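PDB 3VU0: putative uncharacterized protein from Archaeoglobus fulgidus, which belongs to the AglB family and represents its C-terminal globular domain, a compact fold of helices around a mixed beta-sheet. Local coordinates for residues E9-M14 / L45-K50. Numbering follows the deposited sequence.
Sequences EALNWM and LYVAKK
Lys50, whose CE rests against the carbonyl of Met14, turns its ammonium group back on its own loop, donating to Ala48 O with NZ 2.9 Å away, in the carbonyl plane and at a C=O...N angle of 158°; a second, weak bond joins NZ to Lys49 O. Lys50 CE, the carbon next to the ammonium group, lies 3.5 Å from Met14 O on helix 5-17. A turn about the last torsion (chi4 -72°) swings NZ back toward the loop carbonyls. Lys49, with phi at 62°, breaks the helical course after helix 41-46, and its own NZ bonds Tyr46 O at 2.7 Å. This turn lies against helix 5-17 within the AglB core, beside the edge strand 33-35, whose Val34 touches both Met14 and Lys50. Between the side chains the contact is apolar. Leu11 and Val47 cross at about a right angle, Val47 CG1 sitting 3.8 Å from Leu11 CD1 and equally near Leu11 CB. The other Leu11 branch, CD2, meets Ala48 CB at 4.0 Å, and Ala48 CB is also 3.9 Å from Leu11 O, close to the helix backbone. Trp43 of helix 41-46 also packs on Leu11, while Ile44 touches Met14, modelled as selenomethionine, and Lys50.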
loop_
_atom_site.group_PDB
_atom_site.type_symbol
_atom_site.label_atom_id
_atom_site.label_comp_id
_atom_site.label_asym_id
_atom_site.label_seq_id
_atom_site.Cartn_x
_atom_site.Cartn_y
_atom_site.Cartn_z
ATOM N N GLU A 9 3.942 14.572 -8.029
ATOM C CA GLU A 9 2.602 15.141 -8.049
ATOM C C GLU A 9 1.771 14.619 -6.883
ATOM O O GLU A 9 0.984 15.355 -6.290
ATOM C CB GLU A 9 1.897 14.800 -9.361
ATOM C CG GLU A 9 0.676 15.665 -9.607
ATOM C CD GLU A 9 -0.263 15.096 -10.650
ATOM O OE1 GLU A 9 0.209 14.402 -11.575
ATOM O OE2 GLU A 9 -1.480 15.359 -10.550
ATOM N N ALA A 10 1.945 13.344 -6.558
ATOM C CA ALA A 10 1.201 12.731 -5.465
ATOM C C ALA A 10 1.584 13.338 -4.124
ATOM O O ALA A 10 0.720 13.669 -3.308
ATOM C CB ALA A 10 1.446 11.224 -5.448
ATOM N N LEU A 11 2.884 13.491 -3.902
ATOM C CA LEU A 11 3.384 14.044 -2.650
ATOM C C LEU A 11 2.973 15.503 -2.454
ATOM O O LEU A 11 2.602 15.901 -1.348
ATOM C CB LEU A 11 4.912 13.906 -2.591
ATOM C CG LEU A 11 5.440 12.467 -2.493
ATOM C CD1 LEU A 11 6.952 12.450 -2.695
ATOM C CD2 LEU A 11 5.076 11.870 -1.137
ATOM N N ASN A 12 3.032 16.293 -3.521
ATOM C CA ASN A 12 2.643 17.700 -3.432
ATOM C C ASN A 12 1.148 17.812 -3.171
ATOM O O ASN A 12 0.701 18.688 -2.426
ATOM C CB ASN A 12 2.984 18.454 -4.723
ATOM C CG ASN A 12 4.477 18.614 -4.928
ATOM O OD1 ASN A 12 5.238 18.764 -3.971
ATOM N ND2 ASN A 12 4.901 18.601 -6.186
ATOM N N TRP A 13 0.379 16.923 -3.792
ATOM C CA TRP A 13 -1.064 16.925 -3.610
ATOM C C TRP A 13 -1.407 16.602 -2.154
ATOM O O TRP A 13 -2.215 17.296 -1.530
ATOM C CB TRP A 13 -1.725 15.892 -4.533
ATOM C CG TRP A 13 -3.231 15.970 -4.541
ATOM C CD1 TRP A 13 -4.011 16.733 -5.367
ATOM C CD2 TRP A 13 -4.130 15.291 -3.654
ATOM N NE1 TRP A 13 -5.341 16.570 -5.048
ATOM C CE2 TRP A 13 -5.442 15.690 -4.001
ATOM C CE3 TRP A 13 -3.956 14.382 -2.600
ATOM C CZ2 TRP A 13 -6.574 15.216 -3.327
ATOM C CZ3 TRP A 13 -5.085 13.908 -1.928
ATOM C CH2 TRP A 13 -6.376 14.327 -2.298
HETATM N N MSE A 14 -0.801 15.556 -1.594
HETATM C CA MSE A 14 -1.131 15.225 -0.215
HETATM C C MSE A 14 -0.618 16.250 0.786
HETATM O O MSE A 14 -1.206 16.425 1.856
HETATM C CB MSE A 14 -0.690 13.794 0.164
HETATM C CG MSE A 14 0.588 13.246 -0.444
HETATM SE SE MSE A 14 0.598 11.271 -0.340
HETATM C CE MSE A 14 0.537 11.068 1.571
ATOM N N LEU A 45 6.686 11.126 4.845
ATOM C CA LEU A 45 6.979 11.806 6.100
ATOM C C LEU A 45 7.699 13.144 5.917
ATOM O O LEU A 45 7.308 14.150 6.511
ATOM C CB LEU A 45 7.831 10.904 7.001
ATOM C CG LEU A 45 7.505 10.795 8.498
ATOM C CD1 LEU A 45 8.799 10.520 9.249
ATOM C CD2 LEU A 45 6.872 12.074 9.025
ATOM N N TYR A 46 8.739 13.164 5.090
ATOM C CA TYR A 46 9.518 14.385 4.896
ATOM C C TYR A 46 9.146 15.290 3.729
ATOM O O TYR A 46 9.440 16.482 3.761
ATOM C CB TYR A 46 11.009 14.028 4.828
ATOM C CG TYR A 46 11.485 13.355 6.097
ATOM C CD1 TYR A 46 11.435 14.023 7.319
ATOM C CD2 TYR A 46 11.925 12.032 6.088
ATOM C CE1 TYR A 46 11.807 13.390 8.503
ATOM C CE2 TYR A 46 12.299 11.390 7.266
ATOM C CZ TYR A 46 12.236 12.074 8.468
ATOM O OH TYR A 46 12.588 11.439 9.636
ATOM N N VAL A 47 8.509 14.741 2.701
ATOM C CA VAL A 47 8.112 15.562 1.565
ATOM C C VAL A 47 6.644 15.965 1.676
ATOM O O VAL A 47 6.292 17.122 1.442
ATOM C CB VAL A 47 8.326 14.830 0.226
ATOM C CG1 VAL A 47 7.841 15.702 -0.923
ATOM C CG2 VAL A 47 9.802 14.492 0.049
ATOM N N ALA A 48 5.795 15.010 2.042
ATOM C CA ALA A 48 4.364 15.272 2.181
ATOM C C ALA A 48 4.042 15.787 3.582
ATOM O O ALA A 48 2.965 16.333 3.821
ATOM C CB ALA A 48 3.571 13.999 1.891
ATOM N N LYS A 49 4.986 15.602 4.502
ATOM C CA LYS A 49 4.834 16.049 5.884
ATOM C C LYS A 49 3.674 15.365 6.599
ATOM O O LYS A 49 2.923 16.007 7.336
ATOM C CB LYS A 49 4.634 17.571 5.932
ATOM C CG LYS A 49 5.688 18.372 5.179
ATOM C CD LYS A 49 7.087 18.124 5.737
ATOM C CE LYS A 49 8.138 18.893 4.946
ATOM N NZ LYS A 49 9.521 18.639 5.456
ATOM N N LYS A 50 3.533 14.061 6.387
ATOM C CA LYS A 50 2.462 13.301 7.015
ATOM C C LYS A 50 3.020 12.068 7.719
ATOM O O LYS A 50 3.943 11.425 7.219
ATOM C CB LYS A 50 1.433 12.881 5.958
ATOM C CG LYS A 50 0.864 14.048 5.158
ATOM C CD LYS A 50 -0.124 14.850 5.992
ATOM C CE LYS A 50 -0.492 16.167 5.321
ATOM N NZ LYS A 50 0.633 17.135 5.355
#